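Long-range contacts in flavin adenine dinucleotide synthase (Saccharomyces cerevisiae, PDB 2WSI), which catalyses the adenylation of FMN by ATP, giving the flavin coenzyme FAD and releasing diphosphate: residues Gly54-Asp65 / Glu157-Arg166; Glu173-Thr181 / Met189-Trp197. One frame throughout, in Å; residues are numbered along the deposited sequence.

In the fold
Both contacts belong to one mixed sheet and follow each other along the chain. Contact 1 is the buried one: it pairs the parallel strands 56-59 and 160-162 in the middle of the sheet, where apolar side chains meet and the strand ends open onto the nucleotide. Contact 2, only partly buried, is the hairpin of strands 178-180 and 189-191 at one border of the sheet, richer in long polar side chains. Strand 189-191 runs parallel beside 160-162 and antiparallel to 178-180, and so joins the two contacts, whose centres are about 11 Å apart. Both touch FAD, but contact 1 holds the adenosine ribose through backbone atoms and contact 2 lays an arginine over the flavin.

Contact 1 (Gly54-Asp65 / Glu157-Arg166); sequences GEISFSYNGGKD and ETEAIVIGIR. With FAD (flavin-adenine dinucleotide), chain C; SO4 (sulfate ion), chain B.
A chi1 of -176° points V162 CG1 away from its own amide nitrogen and carries that methyl to F58 CE1, 3.6 Å away, and turns CG2 toward I56 CG2, a tight pair at 3.5 Å. F58, its CG likewise turned away from its own N, brings its ring obliquely across the valine, and helix 64-87 packs over this face of the parallel part of the mixed sheet of the PAPS reductase family, within the HUP group of nucleotide-binding folds. Branched and aromatic residues suit the buried layer between strand and helix. Strands 56-59 and 160-162 are central neighbours: S57 N donates to A160 O, and V162 N to S57 O in the carbonyl plane. Where the pairing begins, E55 O accepts from the N atoms of both E159 and A160.

At the other end S59 suits its place by being small and polar. Its OG, set between its own N and carbonyl carbon (chi1 59°), donates to V162 O at 2.6 Å, and S59 N reaches the same oxygen. The peptides beyond take the ribose: FAD O2B donates to S59 O, while G164 N gives O2B an almost straight bond (177°). Glycine suits position G164, since a CB there would run into FAD O3B. Past the sheet, R166 meets D65 with guanidinium and carboxylate planes nearly perpendicular, and E299 binds both R166 and K64. K64 NZ also donates to a sulfate oxygen, O4, at 2.7 Å. In the salt bridge, D65 OD1 offers its syn lone pair to R166 NH2, 3.1 Å away.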
# COMPACT_ATOMS: atom_id res chain seq x y z
N GLY A 54 -3.08 -18.57 -6.93
CA GLY A 54 -1.64 -18.48 -6.95
C GLY A 54 -1.04 -17.99 -8.27
O GLY A 54 0.16 -17.80 -8.35
N GLU A 55 -1.87 -17.81 -9.29
CA GLU A 55 -1.36 -17.28 -10.56
C GLU A 55 -0.82 -15.89 -10.31
O GLU A 55 0.13 -15.44 -10.97
CB GLU A 55 -2.46 -17.19 -11.63
CG GLU A 55 -2.96 -18.55 -12.11
CD GLU A 55 -4.10 -18.44 -13.12
OE1 GLU A 55 -4.38 -17.35 -13.61
OE2 GLU A 55 -4.73 -19.47 -13.44
N ILE A 56 -1.45 -15.20 -9.37
CA ILE A 56 -1.02 -13.85 -9.00
C ILE A 56 -0.54 -13.86 -7.57
O ILE A 56 -1.27 -14.28 -6.69
CB ILE A 56 -2.18 -12.85 -9.04
CG1 ILE A 56 -2.80 -12.75 -10.45
CG2 ILE A 56 -1.68 -11.45 -8.67
CD1 ILE A 56 -4.01 -11.86 -10.48
N SER A 57 0.65 -13.31 -7.32
CA SER A 57 1.07 -13.00 -5.97
C SER A 57 1.10 -11.49 -5.76
O SER A 57 1.46 -10.74 -6.67
CB SER A 57 2.45 -13.54 -5.70
OG SER A 57 2.75 -13.36 -4.34
N PHE A 58 0.72 -11.05 -4.58
CA PHE A 58 0.70 -9.63 -4.24
C PHE A 58 2.02 -9.29 -3.54
O PHE A 58 2.34 -9.88 -2.48
CB PHE A 58 -0.49 -9.35 -3.31
CG PHE A 58 -0.79 -7.90 -3.14
CD1 PHE A 58 -1.82 -7.31 -3.84
CD2 PHE A 58 -0.02 -7.12 -2.29
CE1 PHE A 58 -2.09 -5.94 -3.71
CE2 PHE A 58 -0.26 -5.75 -2.16
CZ PHE A 58 -1.29 -5.16 -2.87
N SER A 59 2.83 -8.38 -4.10
CA SER A 59 4.05 -7.96 -3.39
C SER A 59 3.71 -6.89 -2.37
O SER A 59 3.26 -5.79 -2.69
CB SER A 59 5.19 -7.52 -4.33
OG SER A 59 4.81 -6.42 -5.14
N TYR A 60 3.95 -7.22 -1.11
CA TYR A 60 3.52 -6.37 -0.01
C TYR A 60 4.71 -6.12 0.92
O TYR A 60 5.38 -7.06 1.35
CB TYR A 60 2.42 -7.09 0.75
CG TYR A 60 1.86 -6.32 1.92
CD1 TYR A 60 1.20 -5.11 1.72
CD2 TYR A 60 1.95 -6.82 3.23
CE1 TYR A 60 0.67 -4.39 2.78
CE2 TYR A 60 1.42 -6.12 4.29
CZ TYR A 60 0.77 -4.90 4.06
OH TYR A 60 0.21 -4.16 5.07
N ASN A 61 4.94 -4.86 1.28
CA ASN A 61 6.04 -4.51 2.19
C ASN A 61 5.55 -3.60 3.33
O ASN A 61 6.35 -3.04 4.07
CB ASN A 61 7.19 -3.82 1.45
CG ASN A 61 6.77 -2.49 0.82
OD1 ASN A 61 5.63 -2.04 0.96
ND2 ASN A 61 7.71 -1.84 0.13
N GLY A 62 4.22 -3.51 3.49
CA GLY A 62 3.66 -2.78 4.61
C GLY A 62 3.69 -1.26 4.43
O GLY A 62 3.18 -0.53 5.30
N GLY A 63 4.25 -0.77 3.33
CA GLY A 63 4.28 0.68 3.10
C GLY A 63 2.89 1.23 2.73
O GLY A 63 1.96 0.46 2.45
N LYS A 64 2.75 2.55 2.74
CA LYS A 64 1.46 3.18 2.50
C LYS A 64 0.94 2.82 1.10
O LYS A 64 -0.24 2.60 0.94
CB LYS A 64 1.54 4.70 2.63
CG LYS A 64 2.50 5.39 1.64
CD LYS A 64 2.66 6.90 2.06
CE LYS A 64 3.31 7.74 0.94
NZ LYS A 64 4.56 7.08 0.51
N ASP A 65 1.82 2.79 0.11
CA ASP A 65 1.38 2.58 -1.27
C ASP A 65 0.86 1.15 -1.45
O ASP A 65 -0.22 0.94 -2.01
CB ASP A 65 2.53 2.80 -2.24
CG ASP A 65 2.92 4.27 -2.40
OD1 ASP A 65 2.21 5.16 -1.92
OD2 ASP A 65 3.96 4.54 -3.04
N GLU A 157 4.46 -21.55 -10.82
CA GLU A 157 3.11 -21.28 -11.28
C GLU A 157 2.80 -19.76 -11.28
O GLU A 157 1.81 -19.32 -11.85
CB GLU A 157 2.09 -22.03 -10.40
CG GLU A 157 1.98 -21.50 -8.94
CD GLU A 157 2.91 -22.21 -7.94
OE1 GLU A 157 3.99 -22.71 -8.33
OE2 GLU A 157 2.56 -22.24 -6.73
N THR A 158 3.65 -18.97 -10.64
CA THR A 158 3.40 -17.53 -10.52
C THR A 158 3.47 -16.90 -11.91
O THR A 158 4.51 -16.95 -12.57
CB THR A 158 4.46 -16.83 -9.64
OG1 THR A 158 4.47 -17.42 -8.33
CG2 THR A 158 4.15 -15.34 -9.54
N GLU A 159 2.37 -16.32 -12.36
CA GLU A 159 2.34 -15.70 -13.70
C GLU A 159 2.44 -14.17 -13.64
O GLU A 159 2.86 -13.51 -14.60
CB GLU A 159 1.07 -16.14 -14.45
CG GLU A 159 1.04 -17.66 -14.68
CD GLU A 159 -0.09 -18.12 -15.58
OE1 GLU A 159 -0.61 -17.27 -16.35
OE2 GLU A 159 -0.45 -19.32 -15.53
N ALA A 160 2.08 -13.60 -12.51
CA ALA A 160 1.98 -12.13 -12.40
C ALA A 160 2.14 -11.72 -10.93
O ALA A 160 1.83 -12.51 -10.04
CB ALA A 160 0.64 -11.65 -12.92
N ILE A 161 2.68 -10.53 -10.70
CA ILE A 161 2.87 -10.00 -9.37
C ILE A 161 2.33 -8.57 -9.30
O ILE A 161 2.64 -7.76 -10.15
CB ILE A 161 4.35 -10.01 -9.02
CG1 ILE A 161 4.85 -11.45 -9.23
CG2 ILE A 161 4.55 -9.52 -7.57
CD1 ILE A 161 5.99 -11.87 -8.37
N VAL A 162 1.52 -8.30 -8.28
CA VAL A 162 0.94 -6.99 -8.08
C VAL A 162 1.97 -6.14 -7.33
O VAL A 162 2.51 -6.57 -6.33
CB VAL A 162 -0.35 -7.07 -7.22
CG1 VAL A 162 -0.99 -5.68 -7.11
CG2 VAL A 162 -1.36 -8.11 -7.79
N ILE A 163 2.17 -4.90 -7.78
CA ILE A 163 3.26 -4.04 -7.31
C ILE A 163 2.66 -2.65 -7.08
O ILE A 163 2.04 -2.11 -8.00
CB ILE A 163 4.31 -3.88 -8.41
CG1 ILE A 163 4.85 -5.26 -8.80
CG2 ILE A 163 5.41 -2.91 -7.99
CD1 ILE A 163 5.75 -5.24 -10.07
N GLY A 164 2.85 -2.09 -5.89
CA GLY A 164 2.21 -0.82 -5.54
C GLY A 164 3.03 0.41 -5.98
O GLY A 164 3.00 1.45 -5.33
N ILE A 165 3.74 0.27 -7.08
CA ILE A 165 4.61 1.34 -7.57
C ILE A 165 3.77 2.52 -8.08
O ILE A 165 2.70 2.34 -8.60
CB ILE A 165 5.51 0.80 -8.70
CG1 ILE A 165 6.59 1.81 -9.10
CG2 ILE A 165 4.67 0.37 -9.88
CD1 ILE A 165 7.79 1.15 -9.85
N ARG A 166 4.25 3.74 -7.89
CA ARG A 166 3.67 4.84 -8.65
C ARG A 166 4.71 5.92 -8.89
O ARG A 166 5.87 5.72 -8.59
CB ARG A 166 2.38 5.39 -8.03
CG ARG A 166 2.35 5.49 -6.55
CD ARG A 166 1.56 6.69 -6.04
NE ARG A 166 2.09 6.89 -4.73
CZ ARG A 166 2.70 7.97 -4.25
NH1 ARG A 166 2.78 9.16 -4.86
NH2 ARG A 166 3.18 7.82 -3.06
PA FAD C . 9.64 0.60 -3.97
O1A FAD C . 10.11 1.18 -2.66
O2A FAD C . 10.65 -0.37 -4.51
O5B FAD C . 8.16 -0.05 -3.89
C5B FAD C . 7.47 -0.29 -5.11
C4B FAD C . 6.58 -1.53 -4.93
O4B FAD C . 7.37 -2.68 -5.00
C3B FAD C . 5.92 -1.56 -3.56
O3B FAD C . 4.69 -0.88 -3.56
C2B FAD C . 5.75 -3.05 -3.33
O2B FAD C . 4.58 -3.51 -3.96
C1B FAD C . 6.96 -3.62 -4.03
N9A FAD C . 8.03 -3.78 -3.03
C8A FAD C . 9.06 -2.92 -2.74
N7A FAD C . 9.83 -3.48 -1.77
C5A FAD C . 9.29 -4.68 -1.44
C6A FAD C . 9.64 -5.65 -0.53
N6A FAD C . 10.72 -5.54 0.26
N1A FAD C . 8.87 -6.78 -0.46
C2A FAD C . 7.77 -6.97 -1.26
N3A FAD C . 7.40 -5.98 -2.15
C4A FAD C . 8.17 -4.87 -2.24
N1 FAD C . 12.59 -2.64 -12.34
C2 FAD C . 12.98 -2.72 -13.65
O2 FAD C . 13.74 -1.88 -14.12
N3 FAD C . 12.53 -3.75 -14.44
C4 FAD C . 11.69 -4.71 -13.93
O4 FAD C . 11.31 -5.60 -14.70
C4X FAD C . 11.29 -4.64 -12.59
N5 FAD C . 10.44 -5.58 -12.03
C5X FAD C . 10.05 -5.49 -10.71
C6 FAD C . 9.19 -6.43 -10.13
C7 FAD C . 8.84 -6.32 -8.78
C7M FAD C . 7.93 -7.33 -8.13
C8 FAD C . 9.33 -5.27 -8.03
C8M FAD C . 8.94 -5.12 -6.59
C9 FAD C . 10.16 -4.33 -8.60
C9A FAD C . 10.54 -4.44 -9.93
N10 FAD C . 11.39 -3.49 -10.47
C10 FAD C . 11.74 -3.58 -11.80
C1' FAD C . 11.87 -2.35 -9.62
C2' FAD C . 10.88 -1.17 -9.69
O2' FAD C . 10.55 -0.79 -11.01
C3' FAD C . 11.38 0.07 -8.94
O3' FAD C . 12.44 0.65 -9.66
C4' FAD C . 11.84 -0.30 -7.54
O4' FAD C . 10.87 -1.11 -6.91
C5' FAD C . 12.03 0.96 -6.70
O5' FAD C . 10.96 1.85 -6.94
P FAD C . 10.29 2.68 -5.73
O1P FAD C . 11.37 3.09 -4.75
O2P FAD C . 9.46 3.82 -6.27
O3P FAD C . 9.24 1.74 -4.99
S SO4 B . 6.38 4.04 0.79
O1 SO4 B . 7.75 3.81 0.36
O2 SO4 B . 5.75 2.74 1.02
O3 SO4 B . 6.41 4.81 2.04
O4 SO4 B . 5.62 4.69 -0.27
O HOH W 1 2.17 -17.19 -6.79
O HOH W 2 5.27 2.83 -4.13

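Contact 2 (Glu173-Thr181 / Met189-Trp197); sequences EALKPIQRT and MRLQPLLHW. With FAD (flavin-adenine dinucleotide), chain C.
Strands 178-180 and 189-191 run antiparallel, their axes 150° apart, as a beta hairpin at one border of the sheet of this PAPS reductase family enzyme. Q179 and R190 form the hydrogen-bonded pair, each N donating to the other's O; Q192 N to P177 O continues the ladder. On the face bearing I178 and M189, I178 CG2 packs on M189 CG at 3.7 Å, and the flexible methionine bends to place CE over the R180 guanidinium, whose NH1 is paired with D187. L175 CD1 meets L195 CD2 at 3.6 Å, an apolar contact beyond the strands.

R190 lies on the other face. A bend at chi3 (-85°) sets its guanidinium between the flavin, with FAD O4 above its centre, and the Q179 amide, stacked on the opposite side with the planes 23° apart. A long, flat, charged group suits this layering. Q179 is itself held, NE2 donating to A174 O and OE1 accepting from K176 N. With an alanine at R190, the Q179 amide would probably lose its stacked partner, the flavin the group against C4, and R180 O two donors. R190 grips one oxygen side-on, NE and NH2 lying 3.2 Å and 2.9 Å from R180 O.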
# COMPACT_ATOMS: atom_id res chain seq x y z
N GLU A 173 9.80 7.16 -16.46
CA GLU A 173 9.99 5.79 -15.99
C GLU A 173 9.48 4.77 -17.01
O GLU A 173 10.02 3.67 -17.12
CB GLU A 173 9.28 5.61 -14.65
CG GLU A 173 9.56 6.75 -13.70
CD GLU A 173 8.55 6.85 -12.57
OE1 GLU A 173 8.09 7.99 -12.28
OE2 GLU A 173 8.23 5.80 -11.97
N ALA A 174 8.45 5.15 -17.75
CA ALA A 174 7.87 4.27 -18.76
C ALA A 174 7.27 3.03 -18.09
O ALA A 174 7.65 1.89 -18.38
CB ALA A 174 8.91 3.89 -19.79
N LEU A 175 6.34 3.26 -17.19
CA LEU A 175 5.65 2.17 -16.51
C LEU A 175 4.27 2.08 -17.12
O LEU A 175 3.69 3.09 -17.52
CB LEU A 175 5.58 2.44 -14.99
CG LEU A 175 6.91 2.40 -14.21
CD1 LEU A 175 6.73 2.80 -12.74
CD2 LEU A 175 7.57 1.04 -14.28
N LYS A 176 3.73 0.86 -17.20
CA LYS A 176 2.38 0.62 -17.67
C LYS A 176 1.64 -0.23 -16.63
O LYS A 176 2.27 -0.98 -15.88
CB LYS A 176 2.42 -0.16 -18.99
CG LYS A 176 3.08 0.60 -20.15
CD LYS A 176 3.76 -0.35 -21.14
CE LYS A 176 2.85 -1.51 -21.58
NZ LYS A 176 2.01 -1.15 -22.74
N PRO A 177 0.30 -0.15 -16.61
CA PRO A 177 -0.52 -0.95 -15.67
C PRO A 177 -0.34 -2.46 -15.86
O PRO A 177 -0.38 -3.22 -14.89
CB PRO A 177 -1.97 -0.58 -16.03
CG PRO A 177 -1.86 0.79 -16.75
CD PRO A 177 -0.49 0.82 -17.39
N ILE A 178 -0.18 -2.92 -17.09
CA ILE A 178 0.12 -4.34 -17.30
C ILE A 178 1.38 -4.39 -18.17
O ILE A 178 1.35 -3.92 -19.30
CB ILE A 178 -1.06 -5.08 -17.94
CG1 ILE A 178 -2.30 -5.01 -17.03
CG2 ILE A 178 -0.68 -6.53 -18.20
CD1 ILE A 178 -3.52 -5.75 -17.59
N GLN A 179 2.46 -4.95 -17.65
CA GLN A 179 3.76 -4.79 -18.29
C GLN A 179 4.67 -5.98 -17.97
O GLN A 179 4.79 -6.39 -16.82
CB GLN A 179 4.41 -3.49 -17.75
CG GLN A 179 5.65 -3.07 -18.45
CD GLN A 179 6.15 -1.73 -17.96
OE1 GLN A 179 5.84 -1.31 -16.85
NE2 GLN A 179 6.95 -1.05 -18.78
N ARG A 180 5.33 -6.52 -18.99
CA ARG A 180 6.34 -7.56 -18.78
C ARG A 180 7.53 -7.03 -18.01
O ARG A 180 7.80 -5.83 -18.04
CB ARG A 180 6.82 -8.11 -20.13
CG ARG A 180 5.82 -9.09 -20.76
CD ARG A 180 5.76 -10.39 -19.96
NE ARG A 180 4.63 -11.21 -20.38
CZ ARG A 180 4.22 -12.33 -19.77
NH1 ARG A 180 4.86 -12.79 -18.71
NH2 ARG A 180 3.16 -12.99 -20.24
N THR A 181 8.20 -7.89 -17.26
CA THR A 181 9.45 -7.47 -16.61
C THR A 181 10.49 -7.26 -17.68
O THR A 181 10.31 -7.74 -18.79
CB THR A 181 9.97 -8.50 -15.65
OG1 THR A 181 9.99 -9.77 -16.33
CG2 THR A 181 9.08 -8.56 -14.38
N MET A 189 4.51 -11.14 -15.28
CA MET A 189 3.83 -9.91 -15.66
C MET A 189 3.76 -9.00 -14.46
O MET A 189 3.32 -9.41 -13.38
CB MET A 189 2.40 -10.19 -16.16
CG MET A 189 1.77 -8.98 -16.86
SD MET A 189 2.52 -8.64 -18.51
CE MET A 189 1.50 -9.77 -19.48
N ARG A 190 4.19 -7.75 -14.65
CA ARG A 190 4.02 -6.73 -13.61
C ARG A 190 2.61 -6.15 -13.71
O ARG A 190 2.16 -5.75 -14.79
CB ARG A 190 5.06 -5.62 -13.78
CG ARG A 190 6.48 -6.09 -13.66
CD ARG A 190 7.47 -4.90 -13.75
NE ARG A 190 7.77 -4.58 -15.14
CZ ARG A 190 8.56 -3.58 -15.52
NH1 ARG A 190 9.14 -2.81 -14.61
NH2 ARG A 190 8.79 -3.37 -16.82
N LEU A 191 1.93 -6.14 -12.57
CA LEU A 191 0.59 -5.58 -12.45
C LEU A 191 0.73 -4.35 -11.55
O LEU A 191 1.02 -4.47 -10.36
CB LEU A 191 -0.37 -6.60 -11.79
CG LEU A 191 -0.47 -7.96 -12.48
CD1 LEU A 191 -1.48 -8.86 -11.74
CD2 LEU A 191 -0.86 -7.79 -13.98
N GLN A 192 0.50 -3.17 -12.12
CA GLN A 192 0.88 -1.90 -11.51
C GLN A 192 -0.32 -0.94 -11.61
O GLN A 192 -0.27 0.08 -12.30
CB GLN A 192 2.11 -1.33 -12.26
CG GLN A 192 3.33 -2.23 -12.09
CD GLN A 192 4.54 -1.85 -12.95
OE1 GLN A 192 4.42 -1.50 -14.13
NE2 GLN A 192 5.70 -1.99 -12.37
N PRO A 193 -1.42 -1.29 -10.93
CA PRO A 193 -2.66 -0.51 -11.10
C PRO A 193 -2.73 0.75 -10.24
O PRO A 193 -3.74 1.45 -10.34
CB PRO A 193 -3.76 -1.49 -10.66
CG PRO A 193 -3.03 -2.67 -9.97
CD PRO A 193 -1.57 -2.39 -9.97
N LEU A 194 -1.72 1.03 -9.43
CA LEU A 194 -1.67 2.26 -8.62
C LEU A 194 -0.88 3.37 -9.31
O LEU A 194 -0.61 4.42 -8.71
CB LEU A 194 -1.03 1.95 -7.25
CG LEU A 194 -1.59 2.79 -6.09
CD1 LEU A 194 -3.01 2.40 -5.81
CD2 LEU A 194 -0.75 2.64 -4.81
N LEU A 195 -0.47 3.15 -10.55
CA LEU A 195 0.52 4.03 -11.15
C LEU A 195 0.11 5.51 -11.23
O LEU A 195 0.98 6.37 -11.20
CB LEU A 195 0.86 3.58 -12.57
CG LEU A 195 1.87 2.43 -12.67
CD1 LEU A 195 2.05 2.07 -14.14
CD2 LEU A 195 3.21 2.82 -11.99
N HIS A 196 -1.18 5.80 -11.34
CA HIS A 196 -1.61 7.21 -11.49
C HIS A 196 -2.00 7.87 -10.16
O HIS A 196 -2.49 9.01 -10.15
CB HIS A 196 -2.77 7.28 -12.48
CG HIS A 196 -2.47 6.63 -13.79
ND1 HIS A 196 -1.39 6.99 -14.57
CD2 HIS A 196 -3.05 5.58 -14.42
CE1 HIS A 196 -1.34 6.22 -15.64
NE2 HIS A 196 -2.35 5.37 -15.58
N TRP A 197 -1.77 7.20 -9.04
CA TRP A 197 -2.06 7.80 -7.74
C TRP A 197 -1.01 8.84 -7.35
O TRP A 197 0.21 8.61 -7.46
CB TRP A 197 -2.13 6.70 -6.66
CG TRP A 197 -3.43 6.03 -6.68
CD1 TRP A 197 -3.96 5.27 -7.70
CD2 TRP A 197 -4.39 6.00 -5.63
NE1 TRP A 197 -5.20 4.79 -7.34
CE2 TRP A 197 -5.48 5.22 -6.07
CE3 TRP A 197 -4.43 6.54 -4.33
CZ2 TRP A 197 -6.60 5.01 -5.29
CZ3 TRP A 197 -5.52 6.32 -3.56
CH2 TRP A 197 -6.60 5.55 -4.03
PA FAD C . 9.64 0.60 -3.97
O1A FAD C . 10.11 1.18 -2.66
O2A FAD C . 10.65 -0.37 -4.51
O5B FAD C . 8.16 -0.05 -3.89
C5B FAD C . 7.47 -0.29 -5.11
C4B FAD C . 6.58 -1.53 -4.93
O4B FAD C . 7.37 -2.68 -5.00
C3B FAD C . 5.92 -1.56 -3.56
O3B FAD C . 4.69 -0.88 -3.56
C2B FAD C . 5.75 -3.05 -3.33
O2B FAD C . 4.58 -3.51 -3.96
C1B FAD C . 6.96 -3.62 -4.03
N9A FAD C . 8.03 -3.78 -3.03
C8A FAD C . 9.06 -2.92 -2.74
N7A FAD C . 9.83 -3.48 -1.77
C5A FAD C . 9.29 -4.68 -1.44
C6A FAD C . 9.64 -5.65 -0.53
N6A FAD C . 10.72 -5.54 0.26
N1A FAD C . 8.87 -6.78 -0.46
C2A FAD C . 7.77 -6.97 -1.26
N3A FAD C . 7.40 -5.98 -2.15
C4A FAD C . 8.17 -4.87 -2.24
N1 FAD C . 12.59 -2.64 -12.34
C2 FAD C . 12.98 -2.72 -13.65
O2 FAD C . 13.74 -1.88 -14.12
N3 FAD C . 12.53 -3.75 -14.44
C4 FAD C . 11.69 -4.71 -13.93
O4 FAD C . 11.31 -5.60 -14.70
C4X FAD C . 11.29 -4.64 -12.59
N5 FAD C . 10.44 -5.58 -12.03
C5X FAD C . 10.05 -5.49 -10.71
C6 FAD C . 9.19 -6.43 -10.13
C7 FAD C . 8.84 -6.32 -8.78
C7M FAD C . 7.93 -7.33 -8.13
C8 FAD C . 9.33 -5.27 -8.03
C8M FAD C . 8.94 -5.12 -6.59
C9 FAD C . 10.16 -4.33 -8.60
C9A FAD C . 10.54 -4.44 -9.93
N10 FAD C . 11.39 -3.49 -10.47
C10 FAD C . 11.74 -3.58 -11.80
C1' FAD C . 11.87 -2.35 -9.62
C2' FAD C . 10.88 -1.17 -9.69
O2' FAD C . 10.55 -0.79 -11.01
C3' FAD C . 11.38 0.07 -8.94
O3' FAD C . 12.44 0.65 -9.66
C4' FAD C . 11.84 -0.30 -7.54
O4' FAD C . 10.87 -1.11 -6.91
C5' FAD C . 12.03 0.96 -6.70
O5' FAD C . 10.96 1.85 -6.94
P FAD C . 10.29 2.68 -5.73
O1P FAD C . 11.37 3.09 -4.75
O2P FAD C . 9.46 3.82 -6.27
O3P FAD C . 9.24 1.74 -4.99